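Local atomic coordinates of acyl-[acyl-carrier-protein]--UDP-N-acetylglucosamine O-acyltransferase (Helicobacter pylori, PDB entry 1J2Z), a protein that transfers a (3R)-hydroxyacyl chain from acyl carrier protein to UDP-N-acetylglucosamine, the first step of the lipid A pathway, and works as a homotrimer. Residues A[174-179]-A[249-254]; A[211-216]-A[239-244]; A[147-152]-A[159-164]. All blocks are in the same frame, centred on the assembly; numbering follows the deposited sequence.

From the N terminus the chain winds up a left-handed parallel beta-helix, and contact 3 (147-152 with 159-164) comes first: it closes a short loop inside the last turns of that helix, joining two of its three faces across the core. Later, contact 1 (174-179 with 249-254) closes a long loop that holds nearly all of the helical C-terminal domain, and contact 2 (211-216 with 239-244) sits within that loop, pairing two of the domain's helices. Helix 239-250 serves both. Arg160 ties contact 3 to contact 1 by its salt bridge to Asp176, while Pro179 carries contact 1 on to Tyr214 and Ile244 of contact 2.

Contact 1 (A[174-179]-A[249-254]); sequences GKDVPP and LESSRG. With SOG (octyl 1-thio-beta-D-glucopyranoside), chain B.
Asp176 grips the segment 249-254 twice, with backbone and carboxylate. Its N donates to Gly254 O at 2.9 Å, within the carbonyl plane and fairly straight (159° at the hydrogen), while Ser251 OG gives its proton to Asp176 OD2 at 2.8 Å, arriving from above the carboxylate plane. Ser251 OG, turned toward Asp176 by lying anti to its own backbone N (chi1 -179°), also takes a weak bond from Gly254 N. A water lies between Asp176 OD2 and Arg253 N and accepts from the latter (2.9 Å). The aliphatic start of Lys175 packs against the Gly254 carbonyl as well, CB to Gly254 O 3.5 Å. This is where the chain leaving helix 239-250 turns back onto the last coil of the left-handed beta-helix. Gly254 takes a positive phi of 95°, a conformation that calls for glycine. Gly174 O sits 3.6 Å above the guanidinium plane of Arg253, offset toward the rim. The octyl chain of a bound octyl 1-thio-beta-D-glucopyranoside reaches the guanidinium edge, C8' lying 3.2 Å from Arg253 NH2. Further out, Arg253 NH1 bonds to Gln157 O, whose residue probably binds substrate, and Arg160 NE makes a salt bridge to Asp176 OD2.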
ATOM      1  N   GLY A 174      -9.747  12.664  -9.113  1.00 28.06           N
ATOM      2  CA  GLY A 174      -9.715  12.631 -10.563  1.00 24.14           C
ATOM      3  C   GLY A 174      -9.898  13.996 -11.203  1.00 25.83           C
ATOM      4  O   GLY A 174     -10.002  14.105 -12.424  1.00 21.86           O
ATOM      5  N   LYS A 175      -9.934  15.043 -10.386  1.00 26.65           N
ATOM      6  CA  LYS A 175     -10.099  16.396 -10.900  1.00 23.85           C
ATOM      7  C   LYS A 175      -9.161  17.387 -10.222  1.00 24.29           C
ATOM      8  O   LYS A 175      -8.604  17.104  -9.161  1.00 22.60           O
ATOM      9  CB  LYS A 175     -11.549  16.855 -10.731  1.00 30.05           C
ATOM     10  CG  LYS A 175     -12.539  16.139 -11.640  1.00 29.97           C
ATOM     11  CD  LYS A 175     -13.904  16.805 -11.572  1.00 49.03           C
ATOM     12  CE  LYS A 175     -14.887  16.176 -12.545  1.00 58.21           C
ATOM     13  NZ  LYS A 175     -16.211  16.859 -12.495  1.00 65.94           N
ATOM     14  N   ASP A 176      -8.991  18.550 -10.844  1.00 22.73           N
ATOM     15  CA  ASP A 176      -8.118  19.595 -10.321  1.00 22.86           C
ATOM     16  C   ASP A 176      -8.684  20.252  -9.071  1.00 26.14           C
ATOM     17  O   ASP A 176      -9.902  20.329  -8.888  1.00 29.19           O
ATOM     18  CB  ASP A 176      -7.891  20.676 -11.379  1.00 21.06           C
ATOM     19  CG  ASP A 176      -7.133  20.166 -12.584  1.00 27.56           C
ATOM     20  OD1 ASP A 176      -6.709  18.988 -12.585  1.00 29.44           O
ATOM     21  OD2 ASP A 176      -6.954  20.955 -13.535  1.00 25.18           O
ATOM     22  N   VAL A 177      -7.792  20.740  -8.218  1.00 23.29           N
ATOM     23  CA  VAL A 177      -8.198  21.399  -6.988  1.00 21.58           C
ATOM     24  C   VAL A 177      -7.589  22.796  -6.916  1.00 26.50           C
ATOM     25  O   VAL A 177      -6.370  22.949  -6.896  1.00 26.66           O
ATOM     26  CB  VAL A 177      -7.747  20.600  -5.754  1.00 20.97           C
ATOM     27  CG1 VAL A 177      -8.252  21.276  -4.490  1.00 19.15           C
ATOM     28  CG2 VAL A 177      -8.262  19.166  -5.846  1.00 21.68           C
ATOM     29  N   PRO A 178      -8.439  23.835  -6.867  1.00 28.82           N
ATOM     30  CA  PRO A 178      -7.988  25.227  -6.799  1.00 28.35           C
ATOM     31  C   PRO A 178      -7.253  25.516  -5.495  1.00 25.83           C
ATOM     32  O   PRO A 178      -7.401  24.788  -4.511  1.00 24.75           O
ATOM     33  CB  PRO A 178      -9.289  26.010  -6.929  1.00 33.46           C
ATOM     34  CG  PRO A 178     -10.263  25.127  -6.205  1.00 30.76           C
ATOM     35  CD  PRO A 178      -9.907  23.757  -6.752  1.00 30.31           C
ATOM     36  N   PRO A 179      -6.458  26.593  -5.464  1.00 22.75           N
ATOM     37  CA  PRO A 179      -5.703  26.948  -4.260  1.00 24.97           C
ATOM     38  C   PRO A 179      -6.454  27.053  -2.932  1.00 25.97           C
ATOM     39  O   PRO A 179      -7.605  27.487  -2.871  1.00 27.53           O
ATOM     40  CB  PRO A 179      -5.007  28.258  -4.650  1.00 24.02           C
ATOM     41  CG  PRO A 179      -5.814  28.783  -5.784  1.00 34.59           C
ATOM     42  CD  PRO A 179      -6.202  27.554  -6.551  1.00 26.16           C
ATOM     43  N   LEU A 249      -9.247  28.285 -15.330  1.00 26.65           N
ATOM     44  CA  LEU A 249      -9.385  28.347 -16.782  1.00 24.94           C
ATOM     45  C   LEU A 249      -8.386  27.456 -17.516  1.00 28.09           C
ATOM     46  O   LEU A 249      -8.611  27.092 -18.667  1.00 27.71           O
ATOM     47  CB  LEU A 249      -9.238  29.793 -17.274  1.00 30.85           C
ATOM     48  CG  LEU A 249     -10.257  30.821 -16.773  1.00 31.89           C
ATOM     49  CD1 LEU A 249      -9.975  32.171 -17.420  1.00 38.08           C
ATOM     50  CD2 LEU A 249     -11.670  30.366 -17.101  1.00 29.19           C
ATOM     51  N   GLU A 250      -7.290  27.096 -16.854  1.00 31.20           N
ATOM     52  CA  GLU A 250      -6.279  26.245 -17.477  1.00 33.11           C
ATOM     53  C   GLU A 250      -6.524  24.754 -17.266  1.00 34.19           C
ATOM     54  O   GLU A 250      -5.836  23.917 -17.851  1.00 33.77           O
ATOM     55  CB  GLU A 250      -4.888  26.599 -16.944  1.00 35.28           C
ATOM     56  CG  GLU A 250      -4.338  27.911 -17.472  1.00 41.98           C
ATOM     57  CD  GLU A 250      -3.019  28.284 -16.825  1.00 48.84           C
ATOM     58  OE1 GLU A 250      -2.111  27.426 -16.786  1.00 47.06           O
ATOM     59  OE2 GLU A 250      -2.888  29.435 -16.358  1.00 59.15           O
ATOM     60  N   SER A 251      -7.511  24.424 -16.440  1.00 30.98           N
ATOM     61  CA  SER A 251      -7.827  23.029 -16.140  1.00 31.34           C
ATOM     62  C   SER A 251      -8.111  22.147 -17.357  1.00 30.39           C
ATOM     63  O   SER A 251      -8.847  22.535 -18.261  1.00 28.43           O
ATOM     64  CB  SER A 251      -9.021  22.966 -15.190  1.00 27.06           C
ATOM     65  OG  SER A 251      -9.326  21.624 -14.872  1.00 25.73           O
ATOM     66  N   SER A 252      -7.528  20.949 -17.357  1.00 32.15           N
ATOM     67  CA  SER A 252      -7.712  19.983 -18.437  1.00 33.30           C
ATOM     68  C   SER A 252      -8.740  18.931 -18.048  1.00 32.82           C
ATOM     69  O   SER A 252      -9.637  18.601 -18.823  1.00 31.73           O
ATOM     70  CB  SER A 252      -6.389  19.281 -18.766  1.00 37.39           C
ATOM     71  OG  SER A 252      -5.533  20.114 -19.527  1.00 43.83           O
ATOM     72  N   ARG A 253      -8.602  18.400 -16.840  1.00 31.07           N
ATOM     73  CA  ARG A 253      -9.519  17.377 -16.360  1.00 31.83           C
ATOM     74  C   ARG A 253     -10.767  17.975 -15.741  1.00 27.96           C
ATOM     75  O   ARG A 253     -11.706  17.257 -15.413  1.00 34.35           O
ATOM     76  CB  ARG A 253      -8.815  16.485 -15.337  1.00 34.65           C
ATOM     77  CG  ARG A 253      -7.552  15.850 -15.875  1.00 37.29           C
ATOM     78  CD  ARG A 253      -7.384  14.454 -15.345  1.00 39.64           C
ATOM     79  NE  ARG A 253      -8.516  13.616 -15.718  1.00 44.27           N
ATOM     80  CZ  ARG A 253      -8.629  12.333 -15.395  1.00 44.99           C
ATOM     81  NH1 ARG A 253      -7.674  11.740 -14.691  1.00 41.08           N
ATOM     82  NH2 ARG A 253      -9.698  11.646 -15.774  1.00 46.65           N
ATOM     83  N   GLY A 254     -10.776  19.294 -15.592  1.00 26.41           N
ATOM     84  CA  GLY A 254     -11.918  19.956 -14.992  1.00 24.96           C
ATOM     85  C   GLY A 254     -11.653  20.147 -13.513  1.00 27.04           C
ATOM     86  O   GLY A 254     -10.787  19.485 -12.943  1.00 26.83           O
TER
HETATM   87  C1  SOG B 409      -0.062   5.311 -14.759  0.70 61.56           C
HETATM   88  C2  SOG B 409       1.333   5.519 -15.399  0.70 58.64           C
HETATM   89  C3  SOG B 409       2.348   4.583 -14.728  0.70 53.21           C
HETATM   90  C4  SOG B 409       2.388   4.920 -13.233  0.70 53.09           C
HETATM   91  C5  SOG B 409       0.976   4.707 -12.629  0.70 55.19           C
HETATM   92  C6  SOG B 409       0.964   5.054 -11.147  0.70 57.81           C
HETATM   93  C1' SOG B 409      -2.337   5.629 -15.459  0.70 66.77           C
HETATM   94  C2' SOG B 409      -3.286   6.537 -14.702  0.70 61.34           C
HETATM   95  C3' SOG B 409      -4.673   6.515 -15.318  0.70 59.84           C
HETATM   96  C4' SOG B 409      -5.630   7.427 -14.565  0.70 52.20           C
HETATM   97  C5' SOG B 409      -7.019   7.402 -15.189  0.70 48.62           C
HETATM   98  C6' SOG B 409      -8.001   8.200 -14.358  0.70 40.30           C
HETATM   99  C7' SOG B 409      -9.385   8.183 -14.965  0.70 43.17           C
HETATM  100  C8' SOG B 409     -10.342   8.984 -14.115  0.70 37.89           C
HETATM  101  S1  SOG B 409      -1.023   6.193 -15.360  0.70 70.96           S
HETATM  102  O2  SOG B 409       1.275   5.250 -16.794  0.70 56.14           O
HETATM  103  O3  SOG B 409       3.628   4.773 -15.296  0.70 55.49           O
HETATM  104  O4  SOG B 409       3.325   4.085 -12.576  0.70 41.60           O
HETATM  105  O5  SOG B 409       0.025   5.560 -13.327  0.70 60.73           O
HETATM  106  O6  SOG B 409       1.396   3.942 -10.387  0.70 61.21           O
HETATM  107  O   HOH W   1      -6.158  19.125 -15.367  1.00 38.99           O

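Contact 2 (A[211-216]-A[239-244]); sequences YALYKR and PFVKEI
Leu213 and Ile244 meet between two helical segments, 211-216 and 239-244, that run in broadly the same direction at 42° to each other, their axes approaching to 11.2 Å. The backbones come nearest at Leu213 and Val241, whose CA atoms are 7.6 Å apart, so the gap is bridged by side chains and no hydrogen bond passes across it. Leu213 and Ile244 both point at the opposite helix and reach toward each other tip to tip, CD1 of Leu213 standing 3.6 Å from CD1 of Ile244. The same Leu213 CD1 also lies against Val241, 4.2 Å from its CG2. Tyr214 comes in beside this pair: its outer ring and hydroxyl slant across Ile244, with CE2 3.7 Å from CG2 of Ile244 and CE1 3.9 Å from CD1 of the same residue. Both branches of the isoleucine are thus engaged by the phenol. The hydroxyl of this buried tyrosine bonds to Pro179 O, in the loop between strands 172-173 and 181-184. Around this apolar seam, Val241 also packs on Phe209, Ile244 on Leu217 and Pro179, and Tyr214 on Leu193. Helix 224-234 lines another side, where Glu231 and Leu232 touch Val241 and Glu231 pairs with Arg216, so that helices 204-217, 224-234 and 239-250 pack together here, in the helical C-terminal part of the chain.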
ATOM      1  N   TYR A 211     -12.650  33.403   0.653  1.00 34.22           N
ATOM      2  CA  TYR A 211     -13.904  32.709   0.943  1.00 37.07           C
ATOM      3  C   TYR A 211     -14.987  33.262   0.026  1.00 38.38           C
ATOM      4  O   TYR A 211     -15.700  32.513  -0.645  1.00 36.85           O
ATOM      5  CB  TYR A 211     -14.349  32.935   2.392  1.00 38.78           C
ATOM      6  CG  TYR A 211     -13.748  32.007   3.423  1.00 41.26           C
ATOM      7  CD1 TYR A 211     -12.725  32.439   4.266  1.00 45.43           C
ATOM      8  CD2 TYR A 211     -14.251  30.719   3.607  1.00 43.09           C
ATOM      9  CE1 TYR A 211     -12.224  31.618   5.277  1.00 45.66           C
ATOM     10  CE2 TYR A 211     -13.756  29.887   4.614  1.00 44.15           C
ATOM     11  CZ  TYR A 211     -12.745  30.346   5.446  1.00 45.87           C
ATOM     12  OH  TYR A 211     -12.268  29.548   6.461  1.00 45.86           O
ATOM     13  N   ALA A 212     -15.105  34.585   0.018  1.00 38.00           N
ATOM     14  CA  ALA A 212     -16.092  35.268  -0.803  1.00 36.37           C
ATOM     15  C   ALA A 212     -15.914  34.892  -2.265  1.00 33.34           C
ATOM     16  O   ALA A 212     -16.878  34.552  -2.950  1.00 35.82           O
ATOM     17  CB  ALA A 212     -15.955  36.782  -0.630  1.00 34.42           C
ATOM     18  N   LEU A 213     -14.672  34.952  -2.734  1.00 34.25           N
ATOM     19  CA  LEU A 213     -14.347  34.627  -4.118  1.00 32.12           C
ATOM     20  C   LEU A 213     -14.883  33.249  -4.504  1.00 28.94           C
ATOM     21  O   LEU A 213     -15.585  33.098  -5.503  1.00 28.38           O
ATOM     22  CB  LEU A 213     -12.829  34.641  -4.320  1.00 28.16           C
ATOM     23  CG  LEU A 213     -12.270  34.960  -5.713  1.00 33.20           C
ATOM     24  CD1 LEU A 213     -10.872  34.374  -5.822  1.00 27.57           C
ATOM     25  CD2 LEU A 213     -13.154  34.402  -6.811  1.00 35.64           C
ATOM     26  N   TYR A 214     -14.542  32.240  -3.711  1.00 30.61           N
ATOM     27  CA  TYR A 214     -14.985  30.884  -3.998  1.00 31.46           C
ATOM     28  C   TYR A 214     -16.496  30.729  -3.914  1.00 35.19           C
ATOM     29  O   TYR A 214     -17.091  29.968  -4.681  1.00 33.85           O
ATOM     30  CB  TYR A 214     -14.293  29.893  -3.059  1.00 30.22           C
ATOM     31  CG  TYR A 214     -12.917  29.467  -3.533  1.00 26.62           C
ATOM     32  CD1 TYR A 214     -11.807  29.552  -2.693  1.00 23.60           C
ATOM     33  CD2 TYR A 214     -12.731  28.948  -4.816  1.00 29.36           C
ATOM     34  CE1 TYR A 214     -10.550  29.129  -3.117  1.00 25.93           C
ATOM     35  CE2 TYR A 214     -11.478  28.522  -5.250  1.00 27.19           C
ATOM     36  CZ  TYR A 214     -10.394  28.614  -4.397  1.00 24.64           C
ATOM     37  OH  TYR A 214      -9.157  28.184  -4.823  1.00 32.50           O
ATOM     38  N   LYS A 215     -17.122  31.448  -2.990  1.00 35.65           N
ATOM     39  CA  LYS A 215     -18.570  31.367  -2.850  1.00 37.60           C
ATOM     40  C   LYS A 215     -19.239  31.845  -4.135  1.00 35.61           C
ATOM     41  O   LYS A 215     -20.218  31.259  -4.594  1.00 36.38           O
ATOM     42  CB  LYS A 215     -19.024  32.196  -1.645  1.00 42.80           C
ATOM     43  CG  LYS A 215     -18.568  31.582  -0.324  1.00 55.73           C
ATOM     44  CD  LYS A 215     -18.808  32.474   0.887  1.00 60.79           C
ATOM     45  CE  LYS A 215     -18.260  31.805   2.153  1.00 63.16           C
ATOM     46  NZ  LYS A 215     -18.341  32.663   3.367  1.00 53.16           N
ATOM     47  N   ARG A 216     -18.690  32.897  -4.732  1.00 34.29           N
ATOM     48  CA  ARG A 216     -19.241  33.428  -5.973  1.00 37.43           C
ATOM     49  C   ARG A 216     -18.863  32.543  -7.155  1.00 38.89           C
ATOM     50  O   ARG A 216     -19.673  32.321  -8.057  1.00 36.55           O
ATOM     51  CB  ARG A 216     -18.745  34.858  -6.200  1.00 35.97           C
ATOM     52  CG  ARG A 216     -19.358  35.858  -5.232  1.00 35.30           C
ATOM     53  CD  ARG A 216     -18.884  37.279  -5.486  1.00 43.80           C
ATOM     54  NE  ARG A 216     -17.507  37.495  -5.051  1.00 44.83           N
ATOM     55  CZ  ARG A 216     -16.510  37.781  -5.877  1.00 44.52           C
ATOM     56  NH1 ARG A 216     -16.747  37.881  -7.177  1.00 46.36           N
ATOM     57  NH2 ARG A 216     -15.282  37.974  -5.407  1.00 37.60           N
ATOM     58  N   PRO A 239      -3.926  39.646  -6.922  1.00 43.38           N
ATOM     59  CA  PRO A 239      -3.122  38.427  -7.026  1.00 42.01           C
ATOM     60  C   PRO A 239      -3.894  37.138  -6.790  1.00 37.76           C
ATOM     61  O   PRO A 239      -3.724  36.171  -7.523  1.00 40.02           O
ATOM     62  CB  PRO A 239      -2.030  38.652  -5.984  1.00 39.59           C
ATOM     63  CG  PRO A 239      -2.748  39.440  -4.932  1.00 46.21           C
ATOM     64  CD  PRO A 239      -3.504  40.448  -5.759  1.00 44.29           C
ATOM     65  N   PHE A 240      -4.743  37.127  -5.769  1.00 38.80           N
ATOM     66  CA  PHE A 240      -5.516  35.935  -5.446  1.00 35.61           C
ATOM     67  C   PHE A 240      -6.487  35.545  -6.553  1.00 33.56           C
ATOM     68  O   PHE A 240      -6.616  34.365  -6.881  1.00 32.84           O
ATOM     69  CB  PHE A 240      -6.251  36.143  -4.125  1.00 35.34           C
ATOM     70  CG  PHE A 240      -5.347  36.578  -3.010  1.00 42.69           C
ATOM     71  CD1 PHE A 240      -5.261  37.920  -2.647  1.00 42.95           C
ATOM     72  CD2 PHE A 240      -4.537  35.655  -2.357  1.00 40.56           C
ATOM     73  CE1 PHE A 240      -4.381  38.339  -1.654  1.00 42.25           C
ATOM     74  CE2 PHE A 240      -3.651  36.063  -1.359  1.00 47.18           C
ATOM     75  CZ  PHE A 240      -3.574  37.408  -1.009  1.00 46.86           C
ATOM     76  N   VAL A 241      -7.165  36.529  -7.129  1.00 33.34           N
ATOM     77  CA  VAL A 241      -8.097  36.256  -8.214  1.00 29.22           C
ATOM     78  C   VAL A 241      -7.314  35.682  -9.391  1.00 35.71           C
ATOM     79  O   VAL A 241      -7.737  34.706 -10.019  1.00 30.59           O
ATOM     80  CB  VAL A 241      -8.822  37.544  -8.661  1.00 32.88           C
ATOM     81  CG1 VAL A 241      -9.600  37.299  -9.951  1.00 32.15           C
ATOM     82  CG2 VAL A 241      -9.761  38.007  -7.561  1.00 34.35           C
ATOM     83  N   LYS A 242      -6.165  36.290  -9.680  1.00 29.92           N
ATOM     84  CA  LYS A 242      -5.324  35.841 -10.785  1.00 38.95           C
ATOM     85  C   LYS A 242      -4.858  34.405 -10.574  1.00 32.54           C
ATOM     86  O   LYS A 242      -4.947  33.567 -11.472  1.00 33.51           O
ATOM     87  CB  LYS A 242      -4.093  36.748 -10.925  1.00 46.01           C
ATOM     88  CG  LYS A 242      -4.407  38.197 -11.262  1.00 61.70           C
ATOM     89  CD  LYS A 242      -3.127  39.001 -11.477  1.00 72.16           C
ATOM     90  CE  LYS A 242      -3.434  40.442 -11.863  1.00 79.86           C
ATOM     91  NZ  LYS A 242      -2.198  41.244 -12.097  1.00 81.67           N
ATOM     92  N   GLU A 243      -4.357  34.134  -9.377  1.00 32.12           N
ATOM     93  CA  GLU A 243      -3.854  32.813  -9.028  1.00 34.99           C
ATOM     94  C   GLU A 243      -4.933  31.739  -9.111  1.00 34.71           C
ATOM     95  O   GLU A 243      -4.722  30.671  -9.678  1.00 30.29           O
ATOM     96  CB  GLU A 243      -3.286  32.850  -7.612  1.00 36.49           C
ATOM     97  CG  GLU A 243      -2.596  31.580  -7.180  1.00 44.53           C
ATOM     98  CD  GLU A 243      -1.992  31.706  -5.797  1.00 53.13           C
ATOM     99  OE1 GLU A 243      -1.287  30.765  -5.372  1.00 55.68           O
ATOM    100  OE2 GLU A 243      -2.226  32.745  -5.137  1.00 47.47           O
ATOM    101  N   ILE A 244      -6.096  32.040  -8.545  1.00 35.12           N
ATOM    102  CA  ILE A 244      -7.210  31.101  -8.520  1.00 31.19           C
ATOM    103  C   ILE A 244      -7.934  30.934  -9.853  1.00 28.65           C
ATOM    104  O   ILE A 244      -8.127  29.815 -10.326  1.00 26.59           O
ATOM    105  CB  ILE A 244      -8.223  31.516  -7.435  1.00 25.93           C
ATOM    106  CG1 ILE A 244      -7.558  31.412  -6.062  1.00 24.95           C
ATOM    107  CG2 ILE A 244      -9.469  30.645  -7.506  1.00 29.93           C
ATOM    108  CD1 ILE A 244      -8.398  31.907  -4.914  1.00 19.90           C
TER

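Contact 3 (A[147-152]-A[159-164]); sequences VNIGGL and VRIAKG
Val147 and Ile161 cross obliquely in the interior, branch against branch: CG1 of Val147 lies 3.9 Å from CG2 of Ile161, and its other methyl, CG2, is 4.0 Å from that same Ile161 CG2. One methyl of the isoleucine therefore meets both arms of the valine. With CG1 anti to the backbone N (chi1 171°), Val147 has CG2 on the side of the backbone N, and that methyl also comes close to the polypeptide of the other segment, 3.3 Å from Ala162 O. The far branch of Ile161 goes to a different partner, its CD1 standing 4.2 Å from CD1 of Ile149, the two chains set at a slant. In both isoleucines CG1 is anti to the carbonyl carbon, and chi2 carries CD1 on in an extended line (-180° in Ile149, 168° in Ile161). Ile161 thus spans the two residues that flank Asn148, whose own side chain starts off away from this meeting and turns its amide back to Val147 O, bonding from above the carbonyl plane at 3.0 Å. Ile167 packs on both isoleucines. No hydrogen bond joins the two segments: strand 148-149 pairs with neighbouring coils, next to 130-131 and 166-167. Strands 148-149 and 160-161 lie on two of the three faces of one coil, and their inward aliphatic side chains fill the core, as in the left-handed parallel beta-helix of hexapeptide-repeat acyltransferases.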
ATOM      1  N   VAL A 147       1.255  21.616  -0.037  1.00 25.16           N
ATOM      2  CA  VAL A 147       0.152  20.687  -0.211  1.00 22.44           C
ATOM      3  C   VAL A 147       0.364  19.468   0.678  1.00 23.30           C
ATOM      4  O   VAL A 147       1.472  18.924   0.759  1.00 18.17           O
ATOM      5  CB  VAL A 147       0.029  20.220  -1.680  1.00 24.15           C
ATOM      6  CG1 VAL A 147      -0.992  19.081  -1.795  1.00 17.02           C
ATOM      7  CG2 VAL A 147      -0.396  21.387  -2.557  1.00 20.51           C
ATOM      8  N   ASN A 148      -0.696  19.062   1.368  1.00 21.58           N
ATOM      9  CA  ASN A 148      -0.643  17.884   2.223  1.00 26.44           C
ATOM     10  C   ASN A 148      -1.599  16.848   1.658  1.00 25.82           C
ATOM     11  O   ASN A 148      -2.752  17.158   1.371  1.00 23.19           O
ATOM     12  CB  ASN A 148      -1.054  18.217   3.662  1.00 34.41           C
ATOM     13  CG  ASN A 148       0.029  18.958   4.422  1.00 39.04           C
ATOM     14  OD1 ASN A 148      -0.006  19.039   5.646  1.00 46.88           O
ATOM     15  ND2 ASN A 148       0.991  19.507   3.697  1.00 49.35           N
ATOM     16  N   ILE A 149      -1.113  15.627   1.474  1.00 21.22           N
ATOM     17  CA  ILE A 149      -1.952  14.562   0.955  1.00 18.73           C
ATOM     18  C   ILE A 149      -1.925  13.411   1.956  1.00 22.16           C
ATOM     19  O   ILE A 149      -0.863  12.854   2.244  1.00 20.41           O
ATOM     20  CB  ILE A 149      -1.457  14.061  -0.418  1.00 23.71           C
ATOM     21  CG1 ILE A 149      -1.319  15.241  -1.387  1.00 25.39           C
ATOM     22  CG2 ILE A 149      -2.439  13.029  -0.973  1.00 18.31           C
ATOM     23  CD1 ILE A 149      -0.845  14.854  -2.777  1.00 29.82           C
ATOM     24  N   GLY A 150      -3.098  13.073   2.484  1.00 23.12           N
ATOM     25  CA  GLY A 150      -3.214  12.003   3.460  1.00 22.67           C
ATOM     26  C   GLY A 150      -2.883  10.616   2.943  1.00 22.29           C
ATOM     27  O   GLY A 150      -2.988  10.337   1.749  1.00 18.93           O
ATOM     28  N   GLY A 151      -2.510   9.735   3.866  1.00 21.27           N
ATOM     29  CA  GLY A 151      -2.133   8.381   3.509  1.00 21.68           C
ATOM     30  C   GLY A 151      -3.103   7.569   2.672  1.00 23.53           C
ATOM     31  O   GLY A 151      -4.323   7.712   2.773  1.00 20.20           O
ATOM     32  N   LEU A 152      -2.531   6.712   1.832  1.00 20.17           N
ATOM     33  CA  LEU A 152      -3.291   5.811   0.973  1.00 24.58           C
ATOM     34  C   LEU A 152      -4.203   6.503  -0.038  1.00 24.35           C
ATOM     35  O   LEU A 152      -5.201   5.928  -0.473  1.00 22.32           O
ATOM     36  CB  LEU A 152      -4.113   4.845   1.841  1.00 26.57           C
ATOM     37  CG  LEU A 152      -3.328   4.140   2.958  1.00 31.11           C
ATOM     38  CD1 LEU A 152      -4.245   3.201   3.719  1.00 38.82           C
ATOM     39  CD2 LEU A 152      -2.161   3.368   2.365  1.00 27.27           C
ATOM     40  N   VAL A 159      -3.974  15.163 -13.068  1.00 24.06           N
ATOM     41  CA  VAL A 159      -4.638  15.976 -12.059  1.00 21.70           C
ATOM     42  C   VAL A 159      -3.687  17.067 -11.582  1.00 24.05           C
ATOM     43  O   VAL A 159      -2.474  16.857 -11.507  1.00 20.10           O
ATOM     44  CB  VAL A 159      -5.082  15.132 -10.845  1.00 23.94           C
ATOM     45  CG1 VAL A 159      -5.412  16.043  -9.660  1.00 21.36           C
ATOM     46  CG2 VAL A 159      -6.306  14.308 -11.216  1.00 19.71           C
ATOM     47  N   ARG A 160      -4.233  18.238 -11.273  1.00 20.21           N
ATOM     48  CA  ARG A 160      -3.412  19.339 -10.787  1.00 20.42           C
ATOM     49  C   ARG A 160      -3.947  19.827  -9.450  1.00 21.57           C
ATOM     50  O   ARG A 160      -5.135  20.102  -9.317  1.00 26.31           O
ATOM     51  CB  ARG A 160      -3.410  20.497 -11.786  1.00 21.19           C
ATOM     52  CG  ARG A 160      -2.856  20.161 -13.170  1.00 23.78           C
ATOM     53  CD  ARG A 160      -2.922  21.392 -14.065  1.00 24.22           C
ATOM     54  NE  ARG A 160      -4.246  22.000 -13.995  1.00 27.31           N
ATOM     55  CZ  ARG A 160      -4.474  23.308 -14.035  1.00 28.45           C
ATOM     56  NH1 ARG A 160      -3.462  24.159 -14.150  1.00 26.53           N
ATOM     57  NH2 ARG A 160      -5.715  23.765 -13.943  1.00 26.96           N
ATOM     58  N   ILE A 161      -3.071  19.916  -8.458  1.00 22.19           N
ATOM     59  CA  ILE A 161      -3.462  20.394  -7.137  1.00 19.61           C
ATOM     60  C   ILE A 161      -2.697  21.690  -6.907  1.00 23.74           C
ATOM     61  O   ILE A 161      -1.463  21.702  -6.911  1.00 20.00           O
ATOM     62  CB  ILE A 161      -3.100  19.373  -6.043  1.00 22.69           C
ATOM     63  CG1 ILE A 161      -3.805  18.048  -6.331  1.00 19.82           C
ATOM     64  CG2 ILE A 161      -3.507  19.904  -4.671  1.00 22.33           C
ATOM     65  CD1 ILE A 161      -3.290  16.893  -5.491  1.00 29.63           C
ATOM     66  N   ALA A 162      -3.432  22.781  -6.717  1.00 23.39           N
ATOM     67  CA  ALA A 162      -2.813  24.084  -6.518  1.00 24.38           C
ATOM     68  C   ALA A 162      -2.227  24.257  -5.127  1.00 23.89           C
ATOM     69  O   ALA A 162      -2.356  23.386  -4.265  1.00 21.46           O
ATOM     70  CB  ALA A 162      -3.831  25.192  -6.808  1.00 21.85           C
ATOM     71  N   LYS A 163      -1.581  25.399  -4.927  1.00 23.92           N
ATOM     72  CA  LYS A 163      -0.942  25.751  -3.666  1.00 27.36           C
ATOM     73  C   LYS A 163      -1.861  25.713  -2.449  1.00 22.17           C
ATOM     74  O   LYS A 163      -3.047  26.014  -2.540  1.00 27.84           O
ATOM     75  CB  LYS A 163      -0.333  27.151  -3.788  1.00 29.38           C
ATOM     76  CG  LYS A 163       0.251  27.715  -2.500  1.00 29.69           C
ATOM     77  CD  LYS A 163       0.663  29.174  -2.705  1.00 36.67           C
ATOM     78  CE  LYS A 163       1.379  29.738  -1.488  1.00 40.66           C
ATOM     79  NZ  LYS A 163       1.742  31.172  -1.690  1.00 39.67           N
ATOM     80  N   GLY A 164      -1.287  25.332  -1.313  1.00 21.27           N
ATOM     81  CA  GLY A 164      -2.011  25.292  -0.056  1.00 22.67           C
ATOM     82  C   GLY A 164      -3.193  24.360   0.109  1.00 25.96           C
ATOM     83  O   GLY A 164      -4.034  24.594   0.976  1.00 26.08           O
TER